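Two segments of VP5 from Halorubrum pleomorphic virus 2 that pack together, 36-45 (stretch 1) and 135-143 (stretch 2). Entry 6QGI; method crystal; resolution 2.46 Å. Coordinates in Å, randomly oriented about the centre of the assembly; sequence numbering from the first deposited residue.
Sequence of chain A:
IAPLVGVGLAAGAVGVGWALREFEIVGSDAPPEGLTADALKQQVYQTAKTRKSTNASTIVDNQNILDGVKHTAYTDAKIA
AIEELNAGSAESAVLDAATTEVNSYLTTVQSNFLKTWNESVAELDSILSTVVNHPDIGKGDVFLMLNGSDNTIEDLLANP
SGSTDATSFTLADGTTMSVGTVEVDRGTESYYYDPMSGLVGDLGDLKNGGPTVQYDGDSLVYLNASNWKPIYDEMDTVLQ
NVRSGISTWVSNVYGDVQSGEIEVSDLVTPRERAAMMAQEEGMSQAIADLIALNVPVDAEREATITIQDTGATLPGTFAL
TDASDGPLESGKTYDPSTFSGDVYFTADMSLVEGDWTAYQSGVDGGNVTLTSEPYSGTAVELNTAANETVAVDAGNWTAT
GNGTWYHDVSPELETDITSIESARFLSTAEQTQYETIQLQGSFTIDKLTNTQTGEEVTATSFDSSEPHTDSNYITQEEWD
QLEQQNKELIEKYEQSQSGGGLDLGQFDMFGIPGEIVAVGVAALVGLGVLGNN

Stretch 1 (36-45) TADALKQQVY
Stretch 2 135-143: PDIGKGDVF

What does each stretch bring to the contact? Thr36 takes the N-cap position, chi1 p, and residues 37-45 form a helix with phi/psi near -63/-44. Opposing it, 135-143 is mostly irregular: Ile137 is extended at -131/145, Gly138 lies at -120/172, and residues 139-141 have helical phi/psi. Both stretches run the same way in register, with Ala37 CA 6.3 Å from Asp136 CA and Lys41 CA 5.8 Å from Val142 CA.

Why does Ile137 cover the most surface? Its CA-to-CB bond points toward the helix, and chi1 m with chi2 t extends CD1 onto the first turn. Ile137 CD1 lies 3.7 Å from Ala37 CB, 4.4 Å from Leu40 CD2 and 3.8 Å from Lys41 CG. It also comes within 3.1 Å of Ala37 O, a tight approach beside the carbonyl that accepts the weak bond from Lys41 N (3.4 Å).

How does Lys41 contribute with its CA-to-CB bond sideways? Through its aliphatic carbons: with chi1 m, chi2 t, chi3 near -94° and chi4 t, Lys41 CG packs 3.6 Å from Val142 CG1, while Lys41 CD sits 3.8 Å from Asp141 O. No hydrogen bond crosses the contact, so packing dominates.

What positions Val142 for the next turn? Gly138 N donates to Asp141 OD2 (2.9 Å, 168°) and Gly138 O accepts from Asp141 N (3.1 Å), closing a compact turn; Lys139 O accepts from Phe143 N at 2.8 Å. Beyond Asp141 (chi1 m), Val142, at -119/-27 with chi1 m, points its CA-to-CB bond toward the helix. Val44, chi1 t, points back, and Val44 CG1 meets Val142 CB at 4.2 Å.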

# COMPACT_ATOMS: atom_id res chain seq x y z
N THR A 36 -8.12 -13.85 -28.12
CA THR A 36 -9.18 -14.86 -28.15
C THR A 36 -10.22 -14.45 -27.11
O THR A 36 -9.89 -13.68 -26.20
CB THR A 36 -8.66 -16.31 -27.94
OG1 THR A 36 -8.05 -16.43 -26.66
CG2 THR A 36 -7.70 -16.77 -29.03
N ALA A 37 -11.46 -14.93 -27.25
CA ALA A 37 -12.56 -14.62 -26.33
C ALA A 37 -12.17 -14.87 -24.86
O ALA A 37 -12.23 -13.94 -24.06
CB ALA A 37 -13.79 -15.43 -26.69
N ASP A 38 -11.67 -16.08 -24.52
CA ASP A 38 -11.28 -16.45 -23.15
C ASP A 38 -10.11 -15.59 -22.62
O ASP A 38 -10.19 -15.10 -21.49
CB ASP A 38 -10.91 -17.94 -23.06
CG ASP A 38 -10.80 -18.45 -21.64
OD1 ASP A 38 -11.84 -18.52 -20.94
OD2 ASP A 38 -9.66 -18.78 -21.22
N ALA A 39 -9.05 -15.41 -23.44
CA ALA A 39 -7.85 -14.62 -23.10
C ALA A 39 -8.19 -13.19 -22.73
O ALA A 39 -7.62 -12.67 -21.78
CB ALA A 39 -6.86 -14.64 -24.26
N LEU A 40 -9.14 -12.54 -23.46
CA LEU A 40 -9.55 -11.17 -23.16
C LEU A 40 -10.23 -11.11 -21.79
O LEU A 40 -9.90 -10.25 -20.99
CB LEU A 40 -10.47 -10.57 -24.24
CG LEU A 40 -10.94 -9.12 -24.00
CD1 LEU A 40 -9.77 -8.15 -23.95
CD2 LEU A 40 -11.94 -8.69 -25.04
N LYS A 41 -11.14 -12.06 -21.51
CA LYS A 41 -11.86 -12.17 -20.25
C LYS A 41 -10.87 -12.36 -19.08
O LYS A 41 -11.03 -11.75 -18.02
CB LYS A 41 -12.87 -13.33 -20.32
CG LYS A 41 -13.96 -13.13 -21.36
CD LYS A 41 -15.16 -14.04 -21.17
CE LYS A 41 -15.07 -15.31 -21.98
NZ LYS A 41 -16.22 -16.21 -21.72
N GLN A 42 -9.83 -13.18 -19.32
CA GLN A 42 -8.74 -13.49 -18.41
C GLN A 42 -7.87 -12.26 -18.15
O GLN A 42 -7.60 -11.94 -16.99
CB GLN A 42 -7.90 -14.65 -18.99
CG GLN A 42 -6.63 -14.96 -18.21
CD GLN A 42 -6.20 -16.40 -18.33
OE1 GLN A 42 -6.22 -17.14 -17.35
NE2 GLN A 42 -5.78 -16.81 -19.52
N GLN A 43 -7.43 -11.60 -19.23
CA GLN A 43 -6.56 -10.42 -19.18
C GLN A 43 -7.28 -9.20 -18.61
O GLN A 43 -6.62 -8.40 -17.96
CB GLN A 43 -5.96 -10.12 -20.55
CG GLN A 43 -4.81 -11.05 -20.89
CD GLN A 43 -3.98 -10.61 -22.06
OE1 GLN A 43 -3.84 -9.42 -22.37
NE2 GLN A 43 -3.40 -11.57 -22.74
N VAL A 44 -8.61 -9.06 -18.83
CA VAL A 44 -9.42 -7.98 -18.25
C VAL A 44 -9.46 -8.19 -16.72
O VAL A 44 -9.29 -7.23 -15.96
CB VAL A 44 -10.85 -7.89 -18.88
CG1 VAL A 44 -11.80 -7.06 -18.02
CG2 VAL A 44 -10.80 -7.34 -20.30
N TYR A 45 -9.63 -9.45 -16.29
CA TYR A 45 -9.67 -9.85 -14.89
C TYR A 45 -8.32 -9.59 -14.24
O TYR A 45 -8.28 -9.06 -13.13
CB TYR A 45 -10.09 -11.33 -14.75
CG TYR A 45 -10.20 -11.82 -13.31
CD1 TYR A 45 -11.34 -11.56 -12.56
CD2 TYR A 45 -9.17 -12.53 -12.71
CE1 TYR A 45 -11.46 -12.00 -11.24
CE2 TYR A 45 -9.27 -12.99 -11.40
CZ TYR A 45 -10.42 -12.72 -10.67
OH TYR A 45 -10.52 -13.15 -9.37
N PRO A 135 -15.30 -8.98 -31.28
CA PRO A 135 -16.50 -9.46 -31.99
C PRO A 135 -17.36 -10.48 -31.23
O PRO A 135 -18.56 -10.57 -31.49
CB PRO A 135 -15.92 -10.11 -33.25
CG PRO A 135 -14.53 -10.49 -32.88
CD PRO A 135 -14.06 -9.41 -31.98
N ASP A 136 -16.75 -11.25 -30.31
CA ASP A 136 -17.46 -12.32 -29.61
C ASP A 136 -17.87 -11.96 -28.19
O ASP A 136 -18.58 -12.74 -27.55
CB ASP A 136 -16.59 -13.59 -29.58
CG ASP A 136 -15.96 -13.99 -30.91
OD1 ASP A 136 -16.63 -13.83 -31.96
OD2 ASP A 136 -14.80 -14.45 -30.90
N ILE A 137 -17.45 -10.79 -27.69
CA ILE A 137 -17.70 -10.40 -26.30
C ILE A 137 -18.27 -8.99 -26.18
O ILE A 137 -17.91 -8.09 -26.94
CB ILE A 137 -16.35 -10.55 -25.52
CG1 ILE A 137 -15.98 -12.03 -25.38
CG2 ILE A 137 -16.34 -9.86 -24.13
CD1 ILE A 137 -14.65 -12.21 -24.99
N GLY A 138 -19.15 -8.83 -25.19
CA GLY A 138 -19.77 -7.58 -24.76
C GLY A 138 -19.41 -7.31 -23.31
O GLY A 138 -18.81 -8.17 -22.66
N LYS A 139 -19.77 -6.13 -22.80
CA LYS A 139 -19.46 -5.71 -21.43
C LYS A 139 -20.01 -6.68 -20.37
O LYS A 139 -19.33 -6.93 -19.37
CB LYS A 139 -19.95 -4.29 -21.15
CG LYS A 139 -19.14 -3.22 -21.88
CD LYS A 139 -19.62 -1.82 -21.56
CE LYS A 139 -18.95 -0.81 -22.44
NZ LYS A 139 -19.56 0.54 -22.31
N GLY A 140 -21.18 -7.26 -20.63
CA GLY A 140 -21.85 -8.20 -19.73
C GLY A 140 -21.18 -9.55 -19.57
O GLY A 140 -21.54 -10.30 -18.66
N ASP A 141 -20.21 -9.88 -20.44
CA ASP A 141 -19.46 -11.15 -20.40
C ASP A 141 -18.24 -11.05 -19.48
O ASP A 141 -17.69 -12.09 -19.08
CB ASP A 141 -19.04 -11.58 -21.81
CG ASP A 141 -20.20 -11.80 -22.77
OD1 ASP A 141 -21.04 -12.68 -22.49
OD2 ASP A 141 -20.26 -11.08 -23.79
N VAL A 142 -17.80 -9.81 -19.15
CA VAL A 142 -16.64 -9.58 -18.29
C VAL A 142 -17.04 -8.81 -17.01
O VAL A 142 -16.38 -8.98 -15.98
CB VAL A 142 -15.44 -8.91 -19.03
CG1 VAL A 142 -14.84 -9.85 -20.07
CG2 VAL A 142 -15.82 -7.58 -19.67
N PHE A 143 -18.12 -7.99 -17.07
CA PHE A 143 -18.63 -7.20 -15.94
C PHE A 143 -19.98 -7.70 -15.45
O PHE A 143 -20.77 -8.18 -16.25
CB PHE A 143 -18.74 -5.71 -16.32
CG PHE A 143 -17.43 -5.04 -16.63
CD1 PHE A 143 -16.57 -4.64 -15.62
CD2 PHE A 143 -17.06 -4.80 -17.95
CE1 PHE A 143 -15.35 -4.02 -15.92
CE2 PHE A 143 -15.83 -4.20 -18.25
CZ PHE A 143 -14.99 -3.81 -17.23